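Local atomic coordinates of mitochondrial edited mRNA stability factor 1 (Trypanosoma brucei, PDB entry 6NL1), a protein that probably processes the 5' ends of mitochondrial mRNAs and takes part in stabilising edited transcripts, and is built around a Nudix domain. Residues L203-R208 against E216-R221; R331-L336 against G342-K347; E226-P229 against P233-S236; R249-A254 against S269-T274. All blocks are in the same frame, centred on the assembly; numbering follows the deposited sequence.

Contact 1: residues L203-R208 against E216-R221; sequences LGIFRR and EWLMLR. With SO4 (sulfate ion), chain D.
Glu216 OE1 is gripped twice by one arginine: Arg207 NE and Arg207 NH2 each donate to it at 2.7 Å in a side-on salt bridge. The two flat groups are almost coplanar, 16° apart, because the side chains run alongside each other on the same face of the hairpin; Arg207 stays extended from CG to NE, bringing its head level with the carboxylate. The far edge of the guanidinium reaches a sulfate ion, probably from the crystallisation liquor, Arg207 NH1 to SO4 O3 at 2.9 Å and Arg207 NH2 to SO4 O4 at 3.2 Å, while Arg207 NH1 also bonds Ser299 O. The backbones of Arg207 and Glu216 form an antiparallel hydrogen-bonded pair, and two residues along each strand Leu218 N donates to Ile205 O at 3.1 Å. Ile205 O accepts a second hydrogen bond, from a water that also donates to Leu218 O. On the other face, Phe206 and Trp217 form a non-hydrogen-bonded pair. Phe206 CB lies over the indole, 3.9 Å from the Trp217 six-membered ring centroid, and the phenyl presents its edge in an offset edge-to-face pair with planes at 60°. Trp217 CZ3 lies 3.4 Å from Gly204 O, a closeness that suits a residue without a side chain. Bonded to carboxylate and sulfate, the guanidinium is fixed in rotation, and its outer edge may mark an anion site.

Contact 2: residues R331-L336 against G342-K347; sequences RAWAQL and GCAWMK
Trp333 and Met346 meet almost at a right angle, with Met346 CE 3.4 Å from Trp333 CE3. The methyl of Ala344 joins the same end of the indole, its CB 3.6 Å from Trp333 CZ3, and further along the six-membered ring Gly342 O approaches the edge, 3.4 Å from Trp333 CZ2. CG of Trp333 stands anti to the backbone N (chi1 -165°), which swings the ring off the helix and across the strand. Met346 is extended beyond CG, so its terminal methyl reaches both the indole and Leu336, whose CB lies 4.2 Å from Met346 CE. A long, flexible thioether suits this double reach, and the small Ala344 lets the helix come close. Gly342 has a positive phi of 69°, a conformation that glycine adopts with ease. The polar link at this place is a water, donating to Leu336 O at 2.8 Å and accepting from Trp345 N at 3.0 Å, which ties the end of the helix to the strand. In the next shell, Arg221 makes a cation-pi contact with Trp333, Trp317 meets the indole with its own ring, and Met350 packs on Ala332 and Leu336. Strand 343-346 is itself held by backbone bonds from Ala344 to Met219 and from Met346 to Trp217. Helix 331-336 crosses strand 343-346 at 102° and lays an apolar layer on the sheet, consistent with the alpha/beta/alpha sandwich of the Nudix fold.

Contact 3: residues E226-P229 against P233-S236; sequences ELRP and PPIS
Arg228 lays one face of its guanidinium over N and CA of Pro234, with Arg228 NH1 3.6 Å from Pro234 N and equally far from Pro233 C, which approaches obliquely. This is the close part of the contact, and it rests on a bent side chain: the turn at chi3 (106°) brings the head of the arginine across to the prolines, although the nearest alpha carbons, those of Arg228 and Pro233, are 8.6 Å apart. The polar end is held by the backbone of the same loop, since NE donates to Arg225 O and NH1 to Ile232 O. A planar cation suits this place, because its N-H groups can reach backbone carbonyls while one face lies near the Pro234 backbone. The rest is loose. Both prolines lie at the surface with their CB atoms pointing away from the arginine, though Pro234 CD still borders Arg228 NH1 at 4.0 Å. Their rigid backbone leads into the strand, where backbone hydrogen bonds join Pro234 to Asn224 and Ser236 to Arg222. The arrangement is a hairpin connection between neighbouring antiparallel strands 216-223 and 235-238, with Arg228 bonded to loop carbonyls before and after it in the chain.

Contact 4: residues R249-A254 against S269-T274; sequences RYKEAA and SNVYPT
Lys251 points CG anti to its own amide nitrogen (chi1 -171°) and then bends at chi3 (-82°), a turn that carries its ammonium group over to the carbonyl of Val271. The contact joins the first turn of helix 250-262, which by sequence and position is probably the characteristic helix of the Nudix fold, to the chain leading into strand 272-277 in the sheet beside it. The two side chains lie alongside one another, pointing opposite ways. The lysine serves the strand in two ways. Its aliphatic stem gives apolar cover: Lys251 CG is 3.9 Å from Val271 CG1, and further out Lys251 CE lies 4.4 Å from Pro273 CD. Its end provides charge, and NZ is shared between Val271 O and Ala268 O, binding together the loop that leads from helix to strand. A lysine fits here because its long chain can cover a hydrophobic residue and still bring a donor to a backbone carbonyl. Valine fits below it, being branched and compact; it is buried, and its side chain also touches Leu203 in strand 200-207. The strand is anchored in the sheet by backbone bonds from Tyr272 to Val294 and from Thr274 to Tyr292, the latter a residue that binds GDP in another structure of this protein. At the helix start Arg249 is the N-cap, and Glu252 OE1 weakly accepts from its backbone N at 3.4 Å. Across the contact, Lys251 NZ meets Val271 O at 3.0 Å, with a C=O...N angle of 157° and the donor slightly tilted from the carbonyl plane.

In the fold
Along the chain, contacts 1, 3, 4 and 2 close in that order, each before the next opens, and all four reach one mixed sheet. Contact 1 is the hairpin of strands 200-207 and 216-223, and its second strand also pairs with 343-346 of contact 2 and with 235-238 of contact 3. The centres of contacts 1 and 2 are about 11 Å apart, and the two touch; contact 4 lies about 15 Å from contact 1 and meets it through Leu203. Contacts 3 and 4, about 27 Å apart, lie on opposite sides of the chain's centre. The sheet thus links helices 250-262 and 328-336 into one Nudix-like unit.

Contact 1: residues L203-R208 against E216-R221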
loop_
_atom_site.group_PDB
_atom_site.type_symbol
_atom_site.label_atom_id
_atom_site.label_comp_id
_atom_site.label_asym_id
_atom_site.label_seq_id
_atom_site.Cartn_x
_atom_site.Cartn_y
_atom_site.Cartn_z
ATOM N N LEU A 203 -2.551 6.484 9.166
ATOM C CA LEU A 203 -2.938 7.476 10.152
ATOM C C LEU A 203 -3.215 6.725 11.438
ATOM O O LEU A 203 -4.285 6.148 11.611
ATOM C CB LEU A 203 -4.173 8.278 9.702
ATOM C CG LEU A 203 -4.221 9.732 10.198
ATOM C CD1 LEU A 203 -5.470 10.481 9.705
ATOM C CD2 LEU A 203 -4.127 9.794 11.716
ATOM N N GLY A 204 -2.227 6.717 12.326
ATOM C CA GLY A 204 -2.351 6.061 13.609
ATOM C C GLY A 204 -3.266 6.817 14.562
ATOM O O GLY A 204 -2.844 7.728 15.285
ATOM N N ILE A 205 -4.535 6.434 14.548
ATOM C CA ILE A 205 -5.503 6.919 15.512
ATOM C C ILE A 205 -5.246 6.223 16.838
ATOM O O ILE A 205 -5.088 5.000 16.875
ATOM C CB ILE A 205 -6.930 6.606 15.025
ATOM C CG1 ILE A 205 -7.277 7.503 13.839
ATOM C CG2 ILE A 205 -7.929 6.836 16.123
ATOM C CD1 ILE A 205 -7.464 8.959 14.222
ATOM N N PHE A 206 -5.171 6.995 17.919
ATOM C CA PHE A 206 -4.922 6.409 19.236
ATOM C C PHE A 206 -5.806 7.039 20.307
ATOM O O PHE A 206 -6.279 8.167 20.165
ATOM C CB PHE A 206 -3.432 6.502 19.632
ATOM C CG PHE A 206 -2.970 7.908 19.996
ATOM C CD1 PHE A 206 -2.444 8.760 19.026
ATOM C CD2 PHE A 206 -3.060 8.370 21.304
ATOM C CE1 PHE A 206 -2.016 10.053 19.355
ATOM C CE2 PHE A 206 -2.631 9.659 21.644
ATOM C CZ PHE A 206 -2.117 10.502 20.669
ATOM N N ARG A 207 -6.051 6.293 21.374
ATOM C CA ARG A 207 -6.750 6.851 22.523
ATOM C C ARG A 207 -5.890 6.630 23.764
ATOM O O ARG A 207 -5.077 5.703 23.816
ATOM C CB ARG A 207 -8.133 6.209 22.695
ATOM C CG ARG A 207 -8.091 4.727 23.083
ATOM C CD ARG A 207 -9.491 4.177 23.336
ATOM N NE ARG A 207 -9.457 2.764 23.705
ATOM C CZ ARG A 207 -10.539 2.035 23.966
ATOM N NH1 ARG A 207 -11.746 2.583 23.900
ATOM N NH2 ARG A 207 -10.415 0.756 24.294
ATOM N N ARG A 208 -6.066 7.488 24.757
ATOM C CA ARG A 208 -5.345 7.343 26.018
ATOM C C ARG A 208 -6.248 6.711 27.068
ATOM O O ARG A 208 -7.406 7.090 27.214
ATOM C CB ARG A 208 -4.863 8.705 26.508
ATOM C CG ARG A 208 -3.971 9.441 25.521
ATOM C CD ARG A 208 -3.359 10.692 26.155
ATOM N NE ARG A 208 -2.592 11.468 25.185
ATOM C CZ ARG A 208 -1.321 11.232 24.866
ATOM N NH1 ARG A 208 -0.647 10.237 25.443
ATOM N NH2 ARG A 208 -0.722 11.994 23.962
ATOM N N GLU A 216 -3.461 3.112 23.176
ATOM C CA GLU A 216 -4.024 2.053 22.331
ATOM C C GLU A 216 -4.232 2.553 20.902
ATOM O O GLU A 216 -4.686 3.679 20.684
ATOM C CB GLU A 216 -5.371 1.557 22.886
ATOM C CG GLU A 216 -5.295 0.882 24.248
ATOM C CD GLU A 216 -6.607 0.232 24.685
ATOM O OE1 GLU A 216 -7.703 0.780 24.413
ATOM O OE2 GLU A 216 -6.536 -0.840 25.319
ATOM N N TRP A 217 -3.910 1.703 19.934
ATOM C CA TRP A 217 -4.008 2.051 18.521
ATOM C C TRP A 217 -5.196 1.334 17.884
ATOM O O TRP A 217 -5.419 0.141 18.122
ATOM C CB TRP A 217 -2.715 1.656 17.783
ATOM C CG TRP A 217 -1.492 2.292 18.351
ATOM C CD1 TRP A 217 -0.632 1.748 19.260
ATOM C CD2 TRP A 217 -1.003 3.613 18.068
ATOM N NE1 TRP A 217 0.372 2.652 19.560
ATOM C CE2 TRP A 217 0.165 3.801 18.840
ATOM C CE3 TRP A 217 -1.439 4.655 17.232
ATOM C CZ2 TRP A 217 0.905 4.990 18.806
ATOM C CZ3 TRP A 217 -0.703 5.837 17.198
ATOM C CH2 TRP A 217 0.456 5.994 17.987
ATOM N N LEU A 218 -5.954 2.060 17.073
ATOM C CA LEU A 218 -7.030 1.453 16.298
ATOM C C LEU A 218 -6.443 0.609 15.167
ATOM O O LEU A 218 -5.634 1.095 14.384
ATOM C CB LEU A 218 -7.929 2.538 15.712
ATOM C CG LEU A 218 -9.247 2.063 15.109
ATOM C CD1 LEU A 218 -10.119 1.480 16.205
ATOM C CD2 LEU A 218 -9.961 3.211 14.407
ATOM N N MET A 219 -6.852 -0.651 15.078
ATOM C CA MET A 219 -6.335 -1.533 14.043
ATOM C C MET A 219 -7.433 -2.291 13.286
ATOM O O MET A 219 -8.510 -2.538 13.828
ATOM C CB MET A 219 -5.346 -2.520 14.662
ATOM C CG MET A 219 -4.217 -1.810 15.409
ATOM S SD MET A 219 -2.769 -2.837 15.596
ATOM C CE MET A 219 -3.504 -4.362 16.135
ATOM N N LEU A 220 -7.142 -2.650 12.035
ATOM C CA LEU A 220 -8.041 -3.444 11.204
ATOM C C LEU A 220 -7.262 -4.621 10.647
ATOM O O LEU A 220 -6.035 -4.633 10.686
ATOM C CB LEU A 220 -8.554 -2.636 10.005
ATOM C CG LEU A 220 -9.346 -1.346 10.195
ATOM C CD1 LEU A 220 -8.417 -0.151 10.086
ATOM C CD2 LEU A 220 -10.465 -1.256 9.147
ATOM N N ARG A 221 -7.978 -5.599 10.101
ATOM C CA ARG A 221 -7.337 -6.707 9.406
ATOM C C ARG A 221 -7.882 -6.801 7.989
ATOM O O ARG A 221 -9.042 -7.139 7.781
ATOM C CB ARG A 221 -7.551 -8.011 10.172
ATOM C CG ARG A 221 -6.889 -7.995 11.564
ATOM C CD ARG A 221 -7.008 -9.337 12.258
ATOM N NE ARG A 221 -6.136 -10.349 11.660
ATOM C CZ ARG A 221 -6.257 -11.649 11.915
ATOM N NH1 ARG A 221 -7.201 -12.074 12.750
ATOM N NH2 ARG A 221 -5.443 -12.521 11.348
HETATM S S SO4 D . -14.105 -0.287 24.679
HETATM O O1 SO4 D . -15.342 -0.815 25.255
HETATM O O2 SO4 D . -13.959 -0.769 23.301
HETATM O O3 SO4 D . -14.164 1.173 24.690
HETATM O O4 SO4 D . -12.980 -0.735 25.498
HETATM O O HOH W 1 -4.498 3.702 14.543
#

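Contact 2: residues R331-L336 against G342-K347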
loop_
_atom_site.group_PDB
_atom_site.type_symbol
_atom_site.label_atom_id
_atom_site.label_comp_id
_atom_site.label_asym_id
_atom_site.label_seq_id
_atom_site.Cartn_x
_atom_site.Cartn_y
_atom_site.Cartn_z
ATOM N N ARG A 331 -6.613 -15.048 18.130
ATOM C CA ARG A 331 -7.254 -15.131 19.446
ATOM C C ARG A 331 -7.385 -13.767 20.122
ATOM O O ARG A 331 -8.403 -13.469 20.754
ATOM C CB ARG A 331 -6.522 -16.126 20.359
ATOM C CG ARG A 331 -6.341 -17.510 19.725
ATOM C CD ARG A 331 -5.914 -18.578 20.735
ATOM N NE ARG A 331 -4.637 -18.271 21.377
ATOM C CZ ARG A 331 -3.443 -18.639 20.911
ATOM N NH1 ARG A 331 -3.341 -19.339 19.786
ATOM N NH2 ARG A 331 -2.345 -18.310 21.581
ATOM N N ALA A 332 -6.358 -12.939 19.982
ATOM C CA ALA A 332 -6.424 -11.577 20.501
ATOM C C ALA A 332 -7.514 -10.807 19.745
ATOM O O ALA A 332 -8.252 -10.021 20.324
ATOM C CB ALA A 332 -5.075 -10.885 20.351
ATOM N N TRP A 333 -7.604 -11.041 18.440
ATOM C CA TRP A 333 -8.617 -10.399 17.607
ATOM C C TRP A 333 -10.024 -10.802 18.043
ATOM O O TRP A 333 -10.917 -9.960 18.153
ATOM C CB TRP A 333 -8.386 -10.756 16.134
ATOM C CG TRP A 333 -9.127 -9.886 15.173
ATOM C CD1 TRP A 333 -10.205 -10.234 14.419
ATOM C CD2 TRP A 333 -8.843 -8.513 14.861
ATOM N NE1 TRP A 333 -10.615 -9.166 13.657
ATOM C CE2 TRP A 333 -9.796 -8.097 13.911
ATOM C CE3 TRP A 333 -7.876 -7.598 15.294
ATOM C CZ2 TRP A 333 -9.816 -6.805 13.387
ATOM C CZ3 TRP A 333 -7.892 -6.317 14.770
ATOM C CH2 TRP A 333 -8.854 -5.935 13.822
ATOM N N ALA A 334 -10.227 -12.091 18.296
ATOM C CA ALA A 334 -11.541 -12.569 18.730
ATOM C C ALA A 334 -11.899 -11.926 20.065
ATOM O O ALA A 334 -13.052 -11.622 20.351
ATOM C CB ALA A 334 -11.537 -14.091 18.860
ATOM N N GLN A 335 -10.886 -11.707 20.880
ATOM C CA GLN A 335 -11.085 -11.158 22.210
ATOM C C GLN A 335 -11.395 -9.662 22.161
ATOM O O GLN A 335 -12.274 -9.187 22.866
ATOM C CB GLN A 335 -9.818 -11.409 23.023
ATOM C CG GLN A 335 -9.877 -11.093 24.495
ATOM C CD GLN A 335 -8.560 -11.441 25.176
ATOM O OE1 GLN A 335 -8.118 -10.753 26.101
ATOM N NE2 GLN A 335 -7.917 -12.512 24.703
ATOM N N LEU A 336 -10.690 -8.928 21.303
ATOM C CA LEU A 336 -10.693 -7.469 21.368
ATOM C C LEU A 336 -11.424 -6.759 20.231
ATOM O O LEU A 336 -11.901 -5.640 20.405
ATOM C CB LEU A 336 -9.247 -6.959 21.413
ATOM C CG LEU A 336 -8.445 -7.335 22.660
ATOM C CD1 LEU A 336 -6.987 -6.967 22.463
ATOM C CD2 LEU A 336 -9.028 -6.658 23.914
ATOM N N GLY A 342 -15.031 -4.497 12.386
ATOM C CA GLY A 342 -13.747 -4.987 11.920
ATOM C C GLY A 342 -12.583 -4.207 12.520
ATOM O O GLY A 342 -11.474 -4.222 11.987
ATOM N N CYS A 343 -12.827 -3.528 13.638
ATOM C CA CYS A 343 -11.770 -2.747 14.286
ATOM C C CYS A 343 -11.521 -3.186 15.725
ATOM O O CYS A 343 -12.428 -3.685 16.392
ATOM C CB CYS A 343 -12.111 -1.257 14.253
ATOM S SG CYS A 343 -12.180 -0.548 12.594
ATOM N N ALA A 344 -10.280 -2.998 16.182
ATOM C CA ALA A 344 -9.881 -3.261 17.564
ATOM C C ALA A 344 -8.969 -2.156 18.093
ATOM O O ALA A 344 -8.161 -1.599 17.343
ATOM C CB ALA A 344 -9.156 -4.611 17.665
ATOM N N TRP A 345 -9.089 -1.854 19.386
ATOM C CA TRP A 345 -8.105 -1.023 20.081
ATOM C C TRP A 345 -7.026 -1.924 20.653
ATOM O O TRP A 345 -7.311 -2.798 21.472
ATOM C CB TRP A 345 -8.743 -0.225 21.221
ATOM C CG TRP A 345 -9.669 0.855 20.764
ATOM C CD1 TRP A 345 -11.040 0.848 20.820
ATOM C CD2 TRP A 345 -9.297 2.102 20.170
ATOM N NE1 TRP A 345 -11.539 2.018 20.303
ATOM C CE2 TRP A 345 -10.492 2.805 19.896
ATOM C CE3 TRP A 345 -8.072 2.695 19.843
ATOM C CZ2 TRP A 345 -10.495 4.069 19.314
ATOM C CZ3 TRP A 345 -8.077 3.952 19.264
ATOM C CH2 TRP A 345 -9.281 4.627 19.006
ATOM N N MET A 346 -5.785 -1.712 20.232
ATOM C CA MET A 346 -4.698 -2.597 20.641
ATOM C C MET A 346 -3.440 -1.856 21.049
ATOM O O MET A 346 -3.083 -0.849 20.441
ATOM C CB MET A 346 -4.368 -3.569 19.506
ATOM C CG MET A 346 -5.519 -4.531 19.164
ATOM S SD MET A 346 -5.039 -5.927 18.114
ATOM C CE MET A 346 -6.455 -7.003 18.320
ATOM N N LYS A 347 -2.765 -2.377 22.071
ATOM C CA LYS A 347 -1.474 -1.864 22.502
ATOM C C LYS A 347 -0.350 -2.534 21.737
ATOM O O LYS A 347 -0.360 -3.745 21.545
ATOM C CB LYS A 347 -1.254 -2.126 23.993
ATOM C CG LYS A 347 -2.106 -1.285 24.916
ATOM C CD LYS A 347 -1.718 -1.537 26.358
ATOM C CE LYS A 347 -2.439 -0.585 27.299
ATOM N NZ LYS A 347 -2.054 -0.855 28.708
HETATM O O HOH W 2 -11.152 -3.023 21.158
#

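Contact 3: residues E226-P229 against P233-S236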
loop_
_atom_site.group_PDB
_atom_site.type_symbol
_atom_site.label_atom_id
_atom_site.label_comp_id
_atom_site.label_asym_id
_atom_site.label_seq_id
_atom_site.Cartn_x
_atom_site.Cartn_y
_atom_site.Cartn_z
ATOM N N GLU A 226 -5.876 -12.949 -3.904
ATOM C CA GLU A 226 -5.041 -14.127 -4.163
ATOM C C GLU A 226 -3.870 -13.799 -5.098
ATOM O O GLU A 226 -2.804 -14.408 -5.009
ATOM C CB GLU A 226 -5.861 -15.316 -4.684
ATOM C CG GLU A 226 -6.144 -15.298 -6.178
ATOM C CD GLU A 226 -6.664 -16.637 -6.701
ATOM O OE1 GLU A 226 -6.090 -17.691 -6.338
ATOM O OE2 GLU A 226 -7.651 -16.633 -7.472
ATOM N N LEU A 227 -4.069 -12.825 -5.981
ATOM C CA LEU A 227 -2.988 -12.341 -6.826
ATOM C C LEU A 227 -2.349 -11.126 -6.181
ATOM O O LEU A 227 -2.830 -10.005 -6.332
ATOM C CB LEU A 227 -3.490 -11.977 -8.224
ATOM C CG LEU A 227 -3.364 -13.084 -9.271
ATOM C CD1 LEU A 227 -4.197 -12.759 -10.506
ATOM C CD2 LEU A 227 -1.899 -13.316 -9.637
ATOM N N ARG A 228 -1.254 -11.359 -5.470
ATOM C CA ARG A 228 -0.609 -10.317 -4.688
ATOM C C ARG A 228 0.894 -10.602 -4.713
ATOM O O ARG A 228 1.303 -11.753 -4.894
ATOM C CB ARG A 228 -1.172 -10.316 -3.246
ATOM C CG ARG A 228 -0.684 -11.491 -2.396
ATOM C CD ARG A 228 -1.326 -11.563 -0.992
ATOM N NE ARG A 228 -2.285 -12.655 -0.965
ATOM C CZ ARG A 228 -2.074 -13.826 -0.385
ATOM N NH1 ARG A 228 -0.947 -14.059 0.262
ATOM N NH2 ARG A 228 -3.014 -14.752 -0.434
ATOM N N PRO A 229 1.722 -9.556 -4.560
ATOM C CA PRO A 229 3.168 -9.775 -4.449
ATOM C C PRO A 229 3.504 -10.670 -3.254
ATOM O O PRO A 229 2.769 -10.707 -2.270
ATOM C CB PRO A 229 3.730 -8.357 -4.254
ATOM C CG PRO A 229 2.580 -7.530 -3.832
ATOM C CD PRO A 229 1.370 -8.129 -4.484
ATOM N N PRO A 233 1.058 -10.858 3.125
ATOM C CA PRO A 233 0.415 -12.046 3.698
ATOM C C PRO A 233 -1.069 -12.110 3.316
ATOM O O PRO A 233 -1.592 -11.158 2.731
ATOM C CB PRO A 233 0.573 -11.824 5.204
ATOM C CG PRO A 233 0.525 -10.321 5.344
ATOM C CD PRO A 233 1.253 -9.790 4.125
ATOM N N PRO A 234 -1.739 -13.230 3.629
ATOM C CA PRO A 234 -3.173 -13.362 3.347
ATOM C C PRO A 234 -4.036 -12.292 4.037
ATOM O O PRO A 234 -5.010 -11.819 3.443
ATOM C CB PRO A 234 -3.516 -14.748 3.903
ATOM C CG PRO A 234 -2.234 -15.491 3.887
ATOM C CD PRO A 234 -1.168 -14.470 4.189
ATOM N N ILE A 235 -3.685 -11.927 5.269
ATOM C CA ILE A 235 -4.459 -10.953 6.050
ATOM C C ILE A 235 -3.512 -9.961 6.714
ATOM O O ILE A 235 -2.670 -10.358 7.499
ATOM C CB ILE A 235 -5.313 -11.644 7.144
ATOM C CG1 ILE A 235 -6.159 -12.760 6.532
ATOM C CG2 ILE A 235 -6.209 -10.625 7.886
ATOM C CD1 ILE A 235 -7.031 -13.509 7.544
ATOM N N SER A 236 -3.647 -8.678 6.389
ATOM C CA SER A 236 -2.763 -7.649 6.951
ATOM C C SER A 236 -3.389 -6.983 8.176
ATOM O O SER A 236 -4.451 -6.365 8.076
ATOM C CB SER A 236 -2.463 -6.558 5.906
ATOM O OG SER A 236 -1.903 -7.093 4.715
#

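Contact 4: residues R249-A254 against S269-T274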
loop_
_atom_site.group_PDB
_atom_site.type_symbol
_atom_site.label_atom_id
_atom_site.label_comp_id
_atom_site.label_asym_id
_atom_site.label_seq_id
_atom_site.Cartn_x
_atom_site.Cartn_y
_atom_site.Cartn_z
ATOM N N ARG A 249 -1.851 15.408 -1.503
ATOM C CA ARG A 249 -0.869 15.613 -0.437
ATOM C C ARG A 249 -0.956 14.486 0.598
ATOM O O ARG A 249 -1.998 13.847 0.740
ATOM C CB ARG A 249 -1.085 16.973 0.231
ATOM C CG ARG A 249 -0.712 18.168 -0.643
ATOM C CD ARG A 249 -0.982 19.509 0.049
ATOM N NE ARG A 249 -0.430 19.552 1.401
ATOM C CZ ARG A 249 0.850 19.770 1.689
ATOM N NH1 ARG A 249 1.733 19.965 0.715
ATOM N NH2 ARG A 249 1.252 19.788 2.955
ATOM N N TYR A 250 0.138 14.254 1.317
ATOM C CA TYR A 250 0.246 13.148 2.280
ATOM C C TYR A 250 -0.826 13.147 3.367
ATOM O O TYR A 250 -1.522 12.146 3.572
ATOM C CB TYR A 250 1.625 13.150 2.940
ATOM C CG TYR A 250 2.752 12.903 1.978
ATOM C CD1 TYR A 250 4.000 13.478 2.169
ATOM C CD2 TYR A 250 2.567 12.092 0.872
ATOM C CE1 TYR A 250 5.035 13.244 1.277
ATOM C CE2 TYR A 250 3.585 11.858 -0.015
ATOM C CZ TYR A 250 4.814 12.426 0.186
ATOM O OH TYR A 250 5.812 12.171 -0.716
ATOM N N LYS A 251 -0.952 14.264 4.070
ATOM C CA LYS A 251 -1.907 14.338 5.171
ATOM C C LYS A 251 -3.343 14.204 4.663
ATOM O O LYS A 251 -4.164 13.498 5.249
ATOM C CB LYS A 251 -1.729 15.638 5.955
ATOM C CG LYS A 251 -2.538 15.665 7.245
ATOM C CD LYS A 251 -2.510 17.041 7.892
ATOM C CE LYS A 251 -1.244 17.253 8.696
ATOM N NZ LYS A 251 -1.375 18.482 9.537
ATOM N N GLU A 252 -3.629 14.884 3.559
ATOM C CA GLU A 252 -4.928 14.795 2.902
ATOM C C GLU A 252 -5.274 13.324 2.632
ATOM O O GLU A 252 -6.395 12.881 2.876
ATOM C CB GLU A 252 -4.875 15.592 1.593
ATOM C CG GLU A 252 -6.151 15.651 0.791
ATOM C CD GLU A 252 -5.969 16.394 -0.540
ATOM O OE1 GLU A 252 -4.833 16.854 -0.843
ATOM O OE2 GLU A 252 -6.969 16.511 -1.286
ATOM N N ALA A 253 -4.303 12.567 2.130
ATOM C CA ALA A 253 -4.516 11.150 1.843
ATOM C C ALA A 253 -4.726 10.351 3.135
ATOM O O ALA A 253 -5.594 9.475 3.197
ATOM C CB ALA A 253 -3.348 10.584 1.037
ATOM N N ALA A 254 -3.938 10.653 4.168
ATOM C CA ALA A 254 -4.103 9.972 5.454
ATOM C C ALA A 254 -5.512 10.196 6.001
ATOM O O ALA A 254 -6.169 9.268 6.462
ATOM C CB ALA A 254 -3.060 10.446 6.467
ATOM N N SER A 269 -5.685 19.740 11.864
ATOM C CA SER A 269 -4.865 20.378 12.897
ATOM C C SER A 269 -4.504 19.426 14.040
ATOM O O SER A 269 -3.605 19.710 14.830
ATOM C CB SER A 269 -5.559 21.632 13.452
ATOM O OG SER A 269 -6.771 21.292 14.106
ATOM N N ASN A 270 -5.207 18.299 14.115
ATOM C CA ASN A 270 -4.933 17.276 15.118
ATOM C C ASN A 270 -4.164 16.085 14.565
ATOM O O ASN A 270 -3.934 15.107 15.271
ATOM C CB ASN A 270 -6.241 16.789 15.733
ATOM C CG ASN A 270 -6.975 17.888 16.467
ATOM O OD1 ASN A 270 -8.185 18.062 16.312
ATOM N ND2 ASN A 270 -6.240 18.650 17.257
ATOM N N VAL A 271 -3.771 16.177 13.301
ATOM C CA VAL A 271 -3.059 15.096 12.625
ATOM C C VAL A 271 -1.598 15.475 12.462
ATOM O O VAL A 271 -1.278 16.477 11.822
ATOM C CB VAL A 271 -3.680 14.814 11.229
ATOM C CG1 VAL A 271 -2.978 13.652 10.537
ATOM C CG2 VAL A 271 -5.162 14.526 11.377
ATOM N N TYR A 272 -0.713 14.673 13.042
ATOM C CA TYR A 272 0.713 14.988 13.053
ATOM C C TYR A 272 1.539 13.943 12.315
ATOM O O TYR A 272 1.510 12.770 12.678
ATOM C CB TYR A 272 1.210 15.094 14.504
ATOM C CG TYR A 272 0.526 16.190 15.295
ATOM C CD1 TYR A 272 1.031 17.492 15.306
ATOM C CD2 TYR A 272 -0.625 15.926 16.026
ATOM C CE1 TYR A 272 0.397 18.503 16.018
ATOM C CE2 TYR A 272 -1.262 16.930 16.751
ATOM C CZ TYR A 272 -0.746 18.211 16.745
ATOM O OH TYR A 272 -1.382 19.203 17.456
ATOM N N PRO A 273 2.293 14.368 11.287
ATOM C CA PRO A 273 3.208 13.419 10.629
ATOM C C PRO A 273 4.284 12.986 11.615
ATOM O O PRO A 273 4.653 13.779 12.478
ATOM C CB PRO A 273 3.828 14.240 9.489
ATOM C CG PRO A 273 3.620 15.687 9.888
ATOM C CD PRO A 273 2.320 15.707 10.671
ATOM N N THR A 274 4.778 11.758 11.505
ATOM C CA THR A 274 5.811 11.293 12.439
ATOM C C THR A 274 6.950 10.573 11.731
ATOM O O THR A 274 7.730 9.878 12.363
ATOM C CB THR A 274 5.237 10.344 13.517
ATOM O OG1 THR A 274 4.426 9.346 12.887
ATOM C CG2 THR A 274 4.383 11.111 14.520
#